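Local structure of beta-porphyranase A (Bacteroides plebeius, 4AW7) at residues R69-Y75 / F141-N145; Y360-L364 / G433-T437; I498-R504 / I557-G563; S531-K537 / M550-P554. The protein hydrolyses the sulfated red-algal polysaccharide porphyran at its beta-D-galactopyranose-(1->4)-alpha-L-galactopyranose-6-sulfate linkages, releasing mostly disaccharides. All blocks are in the same frame, centred on the assembly; numbering follows the deposited sequence.

Interaction 1: R69-Y75 / F141-N145; sequences RKFWGPY and FEPLN. With GAL (beta-D-galactopyranose), chain B; L6S (6-O-sulfo-alpha-L-galactopyranose), chain C; L6S (6-O-sulfo-alpha-L-galactopyranose), chain D; AAL (3,6-anhydro-alpha-L-galactopyranose), chain E.
Arg69 turns the edge of its guanidinium to Glu142 and Asn145, and these polar links hold the two segments together at one end. Arg69 NE and NH2 both donate to the same carboxylate oxygen, Glu142 OE1, each at 2.9 Å. This side-on salt bridge lies in the guanidinium plane, whereas the carboxylate is turned 71° from it: NE meets OE1 nearly along its C-O axis, and NH2 arrives from above the carboxylate plane. Arg69 NH2 also donates to Asn145 OD1 at 2.8 Å, from above the carbonyl plane of the amide. The other carboxylate oxygen of Glu142 accepts from Ser227 and Ser271, and Arg69 NH1 makes a salt bridge to Glu272 and a hydrogen bond to His47, which fixes the guanidinium at both ends.

Ring contacts follow. The amide of Asn145 stands almost perpendicular to the Phe71 ring, with Asn145 ND2 in the ring plane 3.5 Å from Phe71 CZ. Farther along, CD of Pro74 makes an apolar contact of 3.5 Å with CZ of Phe141, whose edge also meets CE2 of Tyr75.

Neighbouring side chains of the same segments hold the sugars. C5 of the galactose sits over the centre of one face of the Trp72 indole, and Trp72 NE1 donates to sulfate oxygen O3S of the chain C sugar at 2.9 Å. Lys70 NZ donates to AAL O2 at the same distance, while Asn145 ND2 binds two further sugars.

Strands 66-71 and 136-142 belong to the parallel sheet of the catalytic barrel. The contact thus lies at strand ends that carry the substrate cleft, with Arg69 as a second-shell partner of Glu272, the inferred nucleophile.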
# COMPACT_ATOMS: atom_id res chain seq x y z
N ARG A 69 10.41 2.24 -9.65
CA ARG A 69 9.41 2.46 -10.71
C ARG A 69 10.01 3.36 -11.78
O ARG A 69 10.77 4.26 -11.46
CB ARG A 69 8.10 3.06 -10.12
CG ARG A 69 6.89 3.02 -11.02
CD ARG A 69 5.66 2.84 -10.23
NE ARG A 69 4.38 2.85 -10.94
CZ ARG A 69 3.57 3.91 -11.02
NH1 ARG A 69 3.98 5.12 -10.66
NH2 ARG A 69 2.34 3.73 -11.49
N LYS A 70 9.65 3.08 -13.03
CA LYS A 70 10.15 3.82 -14.16
C LYS A 70 9.08 3.92 -15.23
O LYS A 70 8.44 2.93 -15.53
CB LYS A 70 11.34 3.04 -14.75
CG LYS A 70 11.90 3.56 -16.00
CD LYS A 70 12.78 4.71 -15.75
CE LYS A 70 13.81 4.88 -16.88
NZ LYS A 70 14.64 6.11 -16.57
N PHE A 71 8.96 5.11 -15.81
CA PHE A 71 8.07 5.34 -16.95
C PHE A 71 8.79 5.04 -18.25
O PHE A 71 9.31 5.93 -18.93
CB PHE A 71 7.54 6.76 -16.91
CG PHE A 71 6.46 6.97 -15.89
CD1 PHE A 71 6.73 7.07 -14.55
CD2 PHE A 71 5.14 6.94 -16.28
CE1 PHE A 71 5.70 7.22 -13.65
CE2 PHE A 71 4.11 7.12 -15.37
CZ PHE A 71 4.39 7.24 -14.07
N TRP A 72 8.90 3.77 -18.55
CA TRP A 72 9.46 3.31 -19.82
C TRP A 72 9.12 1.85 -19.98
O TRP A 72 9.10 1.12 -19.00
CB TRP A 72 10.97 3.48 -19.85
CG TRP A 72 11.48 3.53 -21.29
CD1 TRP A 72 12.07 2.54 -22.00
CD2 TRP A 72 11.38 4.67 -22.18
NE1 TRP A 72 12.39 3.01 -23.26
CE2 TRP A 72 11.96 4.30 -23.39
CE3 TRP A 72 10.87 5.96 -22.03
CZ2 TRP A 72 12.05 5.19 -24.47
CZ3 TRP A 72 10.96 6.85 -23.09
CH2 TRP A 72 11.52 6.45 -24.30
N GLY A 73 8.84 1.41 -21.18
CA GLY A 73 8.34 0.10 -21.42
C GLY A 73 8.24 -0.18 -22.90
O GLY A 73 8.84 0.54 -23.71
N PRO A 74 7.50 -1.22 -23.24
CA PRO A 74 7.43 -1.61 -24.67
C PRO A 74 6.88 -0.53 -25.56
O PRO A 74 7.23 -0.48 -26.76
CB PRO A 74 6.49 -2.82 -24.67
CG PRO A 74 6.47 -3.31 -23.23
CD PRO A 74 6.73 -2.12 -22.38
N TYR A 75 5.99 0.30 -25.03
CA TYR A 75 5.23 1.25 -25.86
C TYR A 75 6.01 2.53 -26.07
O TYR A 75 6.04 3.07 -27.20
CB TYR A 75 3.79 1.43 -25.31
CG TYR A 75 3.14 0.10 -25.21
CD1 TYR A 75 2.73 -0.58 -26.37
CD2 TYR A 75 3.02 -0.57 -24.01
CE1 TYR A 75 2.24 -1.86 -26.30
CE2 TYR A 75 2.52 -1.84 -23.93
CZ TYR A 75 2.15 -2.51 -25.10
OH TYR A 75 1.66 -3.83 -24.98
N PHE A 141 5.28 -5.40 -14.47
CA PHE A 141 4.85 -4.51 -15.56
C PHE A 141 3.42 -4.06 -15.24
O PHE A 141 2.55 -4.89 -15.00
CB PHE A 141 4.92 -5.22 -16.91
CG PHE A 141 4.57 -4.35 -18.09
CD1 PHE A 141 4.94 -3.02 -18.17
CD2 PHE A 141 3.91 -4.89 -19.19
CE1 PHE A 141 4.63 -2.24 -19.25
CE2 PHE A 141 3.65 -4.10 -20.31
CZ PHE A 141 4.00 -2.79 -20.34
N GLU A 142 3.23 -2.75 -15.28
CA GLU A 142 1.98 -2.07 -14.91
C GLU A 142 1.62 -1.21 -16.13
O GLU A 142 2.00 -0.04 -16.22
CB GLU A 142 2.23 -1.25 -13.66
CG GLU A 142 1.02 -0.62 -13.02
CD GLU A 142 1.38 0.21 -11.78
OE1 GLU A 142 2.42 0.89 -11.79
OE2 GLU A 142 0.57 0.16 -10.82
N PRO A 143 0.96 -1.82 -17.14
CA PRO A 143 0.90 -1.23 -18.49
C PRO A 143 0.61 0.25 -18.66
O PRO A 143 1.21 0.87 -19.50
CB PRO A 143 -0.17 -2.11 -19.13
CG PRO A 143 0.12 -3.48 -18.62
CD PRO A 143 0.62 -3.26 -17.20
N LEU A 144 -0.38 0.80 -17.95
CA LEU A 144 -0.72 2.22 -18.07
C LEU A 144 -0.93 2.85 -16.72
O LEU A 144 -1.76 2.38 -15.94
CB LEU A 144 -1.99 2.39 -18.91
CG LEU A 144 -2.02 1.86 -20.34
CD1 LEU A 144 -3.43 1.92 -20.90
CD2 LEU A 144 -1.05 2.72 -21.23
N ASN A 145 -0.21 3.92 -16.46
CA ASN A 145 -0.36 4.65 -15.21
C ASN A 145 -1.62 5.50 -15.23
O ASN A 145 -1.89 6.20 -16.22
CB ASN A 145 0.83 5.56 -15.04
CG ASN A 145 0.80 6.30 -13.72
OD1 ASN A 145 0.68 5.67 -12.65
ND2 ASN A 145 0.89 7.63 -13.76
C1 GAL B . 14.27 8.14 -21.13
C2 GAL B . 14.98 8.77 -22.32
C3 GAL B . 14.94 7.80 -23.48
C4 GAL B . 15.48 6.43 -23.04
C5 GAL B . 14.75 5.94 -21.78
C6 GAL B . 15.28 4.61 -21.25
O2 GAL B . 14.30 9.94 -22.66
O3 GAL B . 15.71 8.34 -24.54
O4 GAL B . 16.87 6.54 -22.79
O5 GAL B . 14.82 6.91 -20.74
O6 GAL B . 14.52 4.17 -20.15
O1S L6S C . 15.69 2.31 -27.23
O2S L6S C . 13.51 3.40 -26.94
O3S L6S C . 14.64 2.34 -25.01
C1 L6S C . 15.07 8.31 -25.82
C2 L6S C . 15.83 9.24 -26.79
C3 L6S C . 17.27 8.76 -26.99
C4 L6S C . 17.24 7.29 -27.47
C5 L6S C . 16.47 6.41 -26.45
C6 L6S C . 16.33 4.99 -26.93
O2 L6S C . 15.89 10.58 -26.27
O3 L6S C . 17.93 9.56 -27.96
O4 L6S C . 16.62 7.22 -28.78
O5 L6S C . 15.09 6.93 -26.20
O6 L6S C . 15.61 4.26 -25.94
S1 L6S C . 14.82 3.08 -26.29
O1S L6S D . 9.65 9.68 -10.16
O2S L6S D . 10.20 12.07 -9.97
O3S L6S D . 10.15 10.94 -12.15
C1 L6S D . 3.70 10.24 -12.20
C2 L6S D . 3.76 10.85 -13.59
C3 L6S D . 4.61 12.13 -13.55
C4 L6S D . 6.05 11.77 -13.02
C5 L6S D . 5.90 11.09 -11.65
C6 L6S D . 7.23 10.40 -11.26
O2 L6S D . 2.44 11.08 -14.12
O3 L6S D . 4.70 12.75 -14.84
O4 L6S D . 6.66 10.88 -13.97
O5 L6S D . 4.97 10.00 -11.63
O6 L6S D . 8.16 11.41 -10.90
S1 L6S D . 9.62 10.99 -10.76
C1 AAL E . 11.68 10.21 -17.19
C2 AAL E . 12.84 9.35 -16.74
C3 AAL E . 13.96 9.51 -17.73
C4 AAL E . 13.46 9.06 -19.07
C5 AAL E . 12.59 10.25 -19.41
C6 AAL E . 13.45 11.43 -19.00
O2 AAL E . 12.45 7.99 -16.63
O3 AAL E . 14.23 10.90 -17.91
O4 AAL E . 14.53 8.98 -20.02
O5 AAL E . 11.41 10.22 -18.59

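Interaction 2: Y360-L364 / G433-T437; sequences YFFEL and GIEYT
Helix segment 360-364 and strand segment 433-437 run in roughly the same direction, their axes 27° apart and 9.8 Å from each other at closest approach. The backbones come nearest at Tyr360 and Tyr436, and no hydrogen bond joins the segments; the contact is made by side-chain packing.

Two tyrosines dominate it. Their rings are nearly parallel, with planes at 13°, but slid so far that they barely overlap, the centroids being 5.1 Å apart. What lies over one face of the Tyr360 ring is the CB of Tyr436, 3.8 Å from the ring centroid in a CH-pi contact and displaced toward the rim. The ring of Tyr436 therefore continues past that of Tyr360 and on along the helix. Its CG lies 3.5 Å from Tyr360 CD1. This course follows from the first torsion of Tyr436, which sets CG opposite the backbone N (chi1 -177°) and sends the ring out from the strand.

The far half of the Tyr436 ring rests on the next turn of the helix. Glu363 lies with its CB over one face of that ring, and Glu363 CG comes within 3.7 Å of Tyr436 OH. CB of Leu364 lies 4.0 Å from Tyr436 CE1. Ile434, two residues earlier on the strand, places its CG2 branch 3.8 Å from Tyr360 CD2, obliquely to the ring.

Beside it in the sheet, strand 421-429 pairs antiparallel and adds Leu426, which touches both Leu364 and Ile434. Helix 293-305 packs against Phe361, Leu364 and Ile434, so the contact joins helix 359-365 and its helical neighbours to the beta-sandwich sheet.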
# COMPACT_ATOMS: atom_id res chain seq x y z
N TYR A 360 15.26 11.14 6.17
CA TYR A 360 14.97 10.72 7.54
C TYR A 360 13.90 9.64 7.61
O TYR A 360 13.90 8.89 8.57
CB TYR A 360 14.60 11.90 8.44
CG TYR A 360 15.77 12.83 8.71
CD1 TYR A 360 16.91 12.35 9.34
CD2 TYR A 360 15.72 14.18 8.40
CE1 TYR A 360 18.00 13.17 9.62
CE2 TYR A 360 16.81 15.03 8.69
CZ TYR A 360 17.94 14.50 9.26
OH TYR A 360 19.00 15.34 9.52
N PHE A 361 13.03 9.52 6.61
CA PHE A 361 12.13 8.39 6.59
C PHE A 361 12.91 7.09 6.56
O PHE A 361 12.62 6.14 7.28
CB PHE A 361 11.20 8.46 5.36
CG PHE A 361 10.37 7.23 5.16
CD1 PHE A 361 9.33 6.90 6.01
CD2 PHE A 361 10.64 6.39 4.11
CE1 PHE A 361 8.61 5.74 5.83
CE2 PHE A 361 9.93 5.20 3.92
CZ PHE A 361 8.88 4.89 4.78
N PHE A 362 13.93 7.05 5.70
CA PHE A 362 14.76 5.87 5.58
C PHE A 362 15.71 5.70 6.78
O PHE A 362 15.98 4.58 7.21
CB PHE A 362 15.47 5.87 4.24
CG PHE A 362 14.49 5.88 3.08
CD1 PHE A 362 13.82 4.74 2.72
CD2 PHE A 362 14.24 7.04 2.38
CE1 PHE A 362 12.92 4.75 1.69
CE2 PHE A 362 13.35 7.04 1.32
CZ PHE A 362 12.69 5.88 0.97
N GLU A 363 16.19 6.80 7.34
CA GLU A 363 17.00 6.71 8.57
C GLU A 363 16.19 6.05 9.69
O GLU A 363 16.68 5.15 10.38
CB GLU A 363 17.47 8.09 9.00
CG GLU A 363 18.53 8.00 10.11
CD GLU A 363 19.86 7.45 9.56
OE1 GLU A 363 20.35 8.03 8.64
OE2 GLU A 363 20.42 6.41 10.02
N LEU A 364 14.93 6.45 9.84
CA LEU A 364 14.09 5.96 10.91
C LEU A 364 13.99 4.43 10.86
O LEU A 364 13.96 3.77 11.91
CB LEU A 364 12.68 6.58 10.77
CG LEU A 364 11.58 6.12 11.70
CD1 LEU A 364 11.93 6.53 13.15
CD2 LEU A 364 10.23 6.67 11.29
N GLY A 433 8.80 21.53 9.42
CA GLY A 433 9.48 20.43 8.73
C GLY A 433 9.73 19.26 9.63
O GLY A 433 9.00 19.00 10.59
N ILE A 434 10.74 18.50 9.28
CA ILE A 434 11.06 17.26 9.98
C ILE A 434 12.00 17.50 11.14
O ILE A 434 13.04 18.13 10.98
CB ILE A 434 11.67 16.21 9.01
CG1 ILE A 434 10.56 15.78 8.03
CG2 ILE A 434 12.24 15.01 9.78
CD1 ILE A 434 11.08 14.93 6.85
N GLU A 435 11.64 16.94 12.30
CA GLU A 435 12.54 16.86 13.46
C GLU A 435 12.84 15.38 13.71
O GLU A 435 11.93 14.61 14.10
CB GLU A 435 11.92 17.50 14.72
CG GLU A 435 12.82 17.49 15.97
CD GLU A 435 14.00 18.45 15.85
OE1 GLU A 435 13.97 19.35 14.97
OE2 GLU A 435 14.96 18.29 16.64
N TYR A 436 14.07 14.99 13.44
CA TYR A 436 14.52 13.62 13.61
C TYR A 436 15.54 13.58 14.73
O TYR A 436 16.55 14.29 14.68
CB TYR A 436 15.14 13.06 12.31
CG TYR A 436 15.53 11.61 12.50
CD1 TYR A 436 14.58 10.61 12.43
CD2 TYR A 436 16.83 11.25 12.82
CE1 TYR A 436 14.91 9.33 12.65
CE2 TYR A 436 17.18 9.94 13.02
CZ TYR A 436 16.19 8.97 12.95
OH TYR A 436 16.47 7.64 13.18
N THR A 437 15.32 12.70 15.69
CA THR A 437 16.24 12.50 16.81
C THR A 437 16.50 11.02 17.07
O THR A 437 15.64 10.16 16.80
CB THR A 437 15.72 13.18 18.10
OG1 THR A 437 14.48 12.57 18.48
CG2 THR A 437 15.51 14.70 17.91

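Interaction 3: I498-R504 / I557-G563; sequences IESGSGR and IQLLKNG
The start of 498-504 and the end of 557-563 form an antiparallel hydrogen-bonded pair at Ile498 and Gly563, CA atoms 4.7 Å apart, and away from it the segments separate into facing loops. Gly563 N gives a nearly straight bond of 2.8 Å to Ile498 O, in the carbonyl plane and on a lone pair; the return bond runs from Ile498 N to Gly563 O.

Beyond the pair, side chains take over the backbone bonding. Asn562, its CG beside the backbone N (chi1 -67°), brings OD1 to Ser500 N at 2.9 Å, the donor tilted 23° from the amide carbonyl plane. Ser500 reaches the other way: its OG donates to Leu560 O at 3.1 Å, well above that carbonyl's plane, and lies 3.5 Å from Leu560 CB. The two residues thus tie the loops together crosswise.

The pairing lies where strand 491-498 meets strand 563-570, at the edge of a four-stranded antiparallel sheet. The chain leaving 498 crosses to strand 503-514 of the five-stranded sheet, and the chain leaving strand 546-555 of that sheet returns to 563, so the two connections run side by side between the sheets of the C-terminal domain.

Ile557 packs into the bend of 501-504. Its CG2 is 3.4 Å from Gly501 O and its CD1 3.6 Å from Arg504 O, both branches lying among backbone carbonyls, and it also touches Val585 of strand 577-589. Water bridges complete this end: one links Gly501 O with Gln558 OE1, a second Gly503 N with Gln558 NE2, and a third joins Gly503 O to Ile557 N.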
# COMPACT_ATOMS: atom_id res chain seq x y z
N ILE A 498 -12.87 -21.53 8.75
CA ILE A 498 -12.17 -20.86 9.83
C ILE A 498 -11.51 -21.84 10.77
O ILE A 498 -12.13 -22.79 11.25
CB ILE A 498 -13.11 -19.90 10.60
CG1 ILE A 498 -13.60 -18.77 9.60
CG2 ILE A 498 -12.43 -19.39 11.91
CD1 ILE A 498 -14.16 -17.55 10.18
N GLU A 499 -10.22 -21.67 11.00
CA GLU A 499 -9.54 -22.34 12.10
C GLU A 499 -9.61 -21.52 13.33
O GLU A 499 -8.89 -20.53 13.48
CB GLU A 499 -8.08 -22.59 11.83
CG GLU A 499 -7.83 -23.73 10.96
CD GLU A 499 -6.41 -24.26 11.12
OE1 GLU A 499 -5.88 -24.33 12.26
OE2 GLU A 499 -5.86 -24.63 10.07
N SER A 500 -10.50 -21.88 14.24
CA SER A 500 -10.62 -21.18 15.50
C SER A 500 -9.61 -21.73 16.50
O SER A 500 -8.92 -22.68 16.22
CB SER A 500 -12.03 -21.15 16.00
OG SER A 500 -12.11 -20.33 17.15
N GLY A 501 -9.52 -21.09 17.66
CA GLY A 501 -8.57 -21.53 18.67
C GLY A 501 -8.46 -20.48 19.74
O GLY A 501 -9.45 -19.81 20.10
N SER A 502 -7.25 -20.35 20.28
CA SER A 502 -6.98 -19.34 21.28
C SER A 502 -6.17 -18.22 20.65
O SER A 502 -5.41 -18.48 19.72
CB SER A 502 -6.22 -19.93 22.43
OG SER A 502 -7.01 -20.93 23.04
N GLY A 503 -6.35 -17.00 21.15
CA GLY A 503 -5.71 -15.83 20.56
C GLY A 503 -6.67 -14.66 20.54
O GLY A 503 -7.29 -14.33 21.56
N ARG A 504 -6.77 -14.02 19.38
CA ARG A 504 -7.55 -12.81 19.18
C ARG A 504 -8.34 -12.91 17.88
O ARG A 504 -8.02 -13.68 17.00
CB ARG A 504 -6.68 -11.59 19.13
CG ARG A 504 -5.87 -11.39 20.38
CD ARG A 504 -5.04 -10.11 20.33
NE ARG A 504 -4.07 -10.05 19.23
CZ ARG A 504 -2.82 -10.50 19.28
NH1 ARG A 504 -2.35 -11.11 20.35
NH2 ARG A 504 -2.03 -10.36 18.24
N ILE A 557 -12.20 -14.41 20.52
CA ILE A 557 -12.01 -15.51 19.56
C ILE A 557 -12.83 -16.72 19.89
O ILE A 557 -13.18 -17.50 19.02
CB ILE A 557 -10.51 -15.90 19.47
CG1 ILE A 557 -10.24 -16.78 18.25
CG2 ILE A 557 -10.00 -16.55 20.80
CD1 ILE A 557 -8.72 -17.09 18.04
N GLN A 558 -13.14 -16.89 21.18
CA GLN A 558 -13.89 -18.01 21.64
C GLN A 558 -15.32 -18.05 21.08
O GLN A 558 -15.96 -19.11 21.07
CB GLN A 558 -13.81 -18.10 23.20
CG GLN A 558 -12.33 -18.16 23.81
CD GLN A 558 -11.53 -19.35 23.31
OE1 GLN A 558 -12.10 -20.35 22.89
NE2 GLN A 558 -10.16 -19.25 23.35
N LEU A 559 -15.81 -16.94 20.53
CA LEU A 559 -17.09 -16.92 19.82
C LEU A 559 -17.06 -17.61 18.47
O LEU A 559 -18.09 -17.93 17.90
CB LEU A 559 -17.61 -15.49 19.62
CG LEU A 559 -17.94 -14.73 20.91
CD1 LEU A 559 -18.31 -13.27 20.59
CD2 LEU A 559 -19.06 -15.41 21.69
N LEU A 560 -15.86 -17.80 17.91
CA LEU A 560 -15.73 -18.44 16.62
C LEU A 560 -15.72 -19.96 16.77
O LEU A 560 -15.14 -20.50 17.71
CB LEU A 560 -14.45 -18.00 15.90
CG LEU A 560 -14.39 -16.54 15.54
CD1 LEU A 560 -13.03 -16.20 14.94
CD2 LEU A 560 -15.52 -16.16 14.58
N LYS A 561 -16.30 -20.60 15.79
CA LYS A 561 -16.25 -22.05 15.65
C LYS A 561 -15.35 -22.49 14.53
O LYS A 561 -15.07 -21.73 13.58
CB LYS A 561 -17.66 -22.64 15.47
CG LYS A 561 -18.60 -22.32 16.67
CD LYS A 561 -18.00 -22.93 18.00
CE LYS A 561 -18.92 -22.92 19.20
NZ LYS A 561 -18.20 -23.42 20.44
N ASN A 562 -14.91 -23.74 14.56
CA ASN A 562 -14.15 -24.27 13.43
C ASN A 562 -15.07 -24.51 12.24
O ASN A 562 -16.11 -25.15 12.38
CB ASN A 562 -13.47 -25.57 13.85
CG ASN A 562 -12.41 -25.34 14.89
OD1 ASN A 562 -11.51 -24.51 14.69
ND2 ASN A 562 -12.51 -26.02 16.03
N GLY A 563 -14.70 -23.99 11.08
CA GLY A 563 -15.50 -24.15 9.86
C GLY A 563 -16.36 -22.94 9.61
O GLY A 563 -15.88 -21.80 9.45
O HOH W 1 -10.51 -24.86 17.91
O HOH W 2 -11.30 -22.06 21.02
O HOH W 3 -8.07 -17.08 23.60
O HOH W 4 -9.84 -13.28 22.06

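Interaction 4: S531-K537 / M550-P554; sequences SVPDNWK and MIEVP. With CA (calcium ion), chain F.
A calcium site sits on the loop 531-537, which runs alongside edge strand 546-555 of the C-terminal domain. The metal takes Asn535 OD1 at 2.4 Å and the backbone Trp536 O at 2.5 Å; three waters, Asp381 and Gly538 O complete its shell.

No direct hydrogen bond joins loop and strand. Waters stand in for them: one receives from Lys537 N and donates to Met550 O, another donates to both Asn535 O and Glu552 O, and a third to Ser531 O and Pro554 O.

Trp536 has its CG between the backbone N and carbonyl carbon (chi1 53°), which folds the indole back over the strand. There Trp536 CE3 lies 3.9 Å from Ile551 CD1, obliquely to the ring, while NE1 donates to Tyr539 O. Lys537 crosses Glu552 at about a right angle; in the conformer modelled here, Lys537 NZ lies 3.6 Å from Glu552 OE1, a long salt bridge that may not hold in the other conformer. Lys537 CE is 3.9 Å from Met550 CE. At the other end the rings of Pro533 and Pro554 reach toward each other, and Pro533 CG lies 3.3 Å from Glu552 O.

Strand 503-514 pairs with 546-555 through Ile551 and Val553. Helix 245-262 of the catalytic part touches Trp536, Lys537 and Met550, and Ser245 makes backbone hydrogen bonds to Lys537 and Met550, so the loop, strand and helix meet here.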
# COMPACT_ATOMS: atom_id res chain seq x y z
N SER A 531 -19.76 -5.54 21.27
CA SER A 531 -19.54 -4.09 21.30
C SER A 531 -18.86 -3.56 20.01
O SER A 531 -17.89 -4.15 19.55
CB SER A 531 -18.65 -3.81 22.52
OG SER A 531 -18.50 -2.45 22.81
N VAL A 532 -19.42 -2.51 19.41
CA VAL A 532 -18.80 -1.83 18.27
C VAL A 532 -18.05 -0.60 18.80
O VAL A 532 -18.62 0.28 19.43
CB VAL A 532 -19.81 -1.42 17.15
CG1 VAL A 532 -19.13 -0.61 16.07
CG2 VAL A 532 -20.55 -2.65 16.57
N PRO A 533 -16.75 -0.49 18.53
CA PRO A 533 -16.02 0.69 18.99
C PRO A 533 -16.52 2.02 18.38
O PRO A 533 -17.02 2.06 17.26
CB PRO A 533 -14.58 0.41 18.52
CG PRO A 533 -14.52 -1.03 18.28
CD PRO A 533 -15.89 -1.45 17.84
N ASP A 534 -16.30 3.08 19.13
CA ASP A 534 -16.53 4.44 18.65
C ASP A 534 -15.45 4.97 17.76
O ASP A 534 -15.71 5.82 16.93
CB ASP A 534 -16.74 5.41 19.84
CG ASP A 534 -17.88 4.97 20.77
OD1 ASP A 534 -18.95 4.68 20.24
OD2 ASP A 534 -17.68 4.90 22.01
N ASN A 535 -14.26 4.41 17.88
CA ASN A 535 -13.04 4.87 17.24
C ASN A 535 -12.60 3.87 16.17
O ASN A 535 -12.90 2.68 16.24
CB ASN A 535 -11.94 5.02 18.31
CG ASN A 535 -10.73 5.79 17.83
OD1 ASN A 535 -10.79 6.50 16.81
ND2 ASN A 535 -9.64 5.70 18.57
N TRP A 536 -11.90 4.39 15.18
CA TRP A 536 -11.30 3.64 14.08
C TRP A 536 -9.97 4.31 13.71
O TRP A 536 -9.63 5.35 14.22
CB TRP A 536 -12.22 3.54 12.87
CG TRP A 536 -12.72 4.84 12.40
CD1 TRP A 536 -12.06 5.74 11.61
CD2 TRP A 536 -13.98 5.44 12.71
NE1 TRP A 536 -12.84 6.85 11.40
CE2 TRP A 536 -14.01 6.70 12.08
CE3 TRP A 536 -15.07 5.05 13.50
CZ2 TRP A 536 -15.10 7.57 12.20
CZ3 TRP A 536 -16.17 5.91 13.58
CH2 TRP A 536 -16.17 7.15 12.93
N LYS A 537 -9.23 3.67 12.81
CA LYS A 537 -7.92 4.17 12.43
C LYS A 537 -8.03 5.54 11.74
O LYS A 537 -8.68 5.69 10.69
CB LYS A 537 -7.24 3.20 11.48
CG LYS A 537 -6.91 1.85 12.11
CD LYS A 537 -6.55 0.86 11.01
CE LYS A 537 -6.50 -0.61 11.42
NZ LYS A 537 -5.29 -0.87 12.21
N MET A 550 -12.96 1.32 6.93
CA MET A 550 -12.98 0.07 7.62
C MET A 550 -12.89 0.34 9.12
O MET A 550 -11.97 1.02 9.58
CB MET A 550 -11.79 -0.76 7.14
CG MET A 550 -11.74 -2.21 7.69
SD MET A 550 -11.26 -2.42 9.44
CE MET A 550 -9.57 -1.80 9.40
N ILE A 551 -13.89 -0.15 9.86
CA ILE A 551 -13.96 -0.04 11.31
C ILE A 551 -13.72 -1.43 11.86
O ILE A 551 -14.46 -2.37 11.54
CB ILE A 551 -15.32 0.53 11.76
CG1 ILE A 551 -15.55 1.93 11.17
CG2 ILE A 551 -15.40 0.58 13.30
CD1 ILE A 551 -16.96 2.47 11.33
N GLU A 552 -12.69 -1.58 12.69
CA GLU A 552 -12.44 -2.87 13.32
C GLU A 552 -13.33 -3.09 14.51
O GLU A 552 -13.56 -2.18 15.31
CB GLU A 552 -11.03 -2.94 13.87
CG GLU A 552 -9.96 -2.86 12.84
CD GLU A 552 -8.58 -2.71 13.49
OE1 GLU A 552 -8.23 -1.63 14.09
OE2 GLU A 552 -7.86 -3.72 13.38
N VAL A 553 -13.82 -4.31 14.63
CA VAL A 553 -14.66 -4.69 15.78
C VAL A 553 -13.98 -5.91 16.43
O VAL A 553 -14.23 -7.04 16.00
CB VAL A 553 -16.08 -5.01 15.33
CG1 VAL A 553 -16.94 -5.41 16.53
CG2 VAL A 553 -16.67 -3.84 14.55
N PRO A 554 -13.10 -5.66 17.42
CA PRO A 554 -12.49 -6.81 18.11
C PRO A 554 -13.50 -7.58 18.93
O PRO A 554 -14.44 -7.00 19.43
CB PRO A 554 -11.43 -6.19 19.01
CG PRO A 554 -11.44 -4.74 18.79
CD PRO A 554 -12.55 -4.38 17.89
CA CA F . -9.52 7.66 15.13
O HOH W 5 -15.14 -4.28 19.64
O HOH W 6 -12.07 0.14 15.70
O HOH W 7 -11.80 7.65 14.33
O HOH W 8 -9.97 1.35 11.31
O HOH W 9 -5.47 -3.61 12.88
O HOH W 10 -8.46 9.88 15.11
O HOH W 11 -10.89 9.27 16.51

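In the fold
Along the chain interactions 1 and 2 come in series before the C-terminal pair, in which interaction 4 is nested inside the loop closed by interaction 3. Interaction 1 lies in the substrate cleft of the catalytic barrel, and interaction 2, its centre 31 Å away, joins helix 359-365 to the beta-sandwich sheet. Interactions 3 and 4 lie on the opposite side of the chain's centre from interaction 1, their centres 44 and 39 Å from its own. Their centres are 19 Å apart, and both reach the five-stranded sheet through neighbouring strands 503-514 and 546-555. Substrate binding and the calcium site are thus well separated, in different parts of the protein.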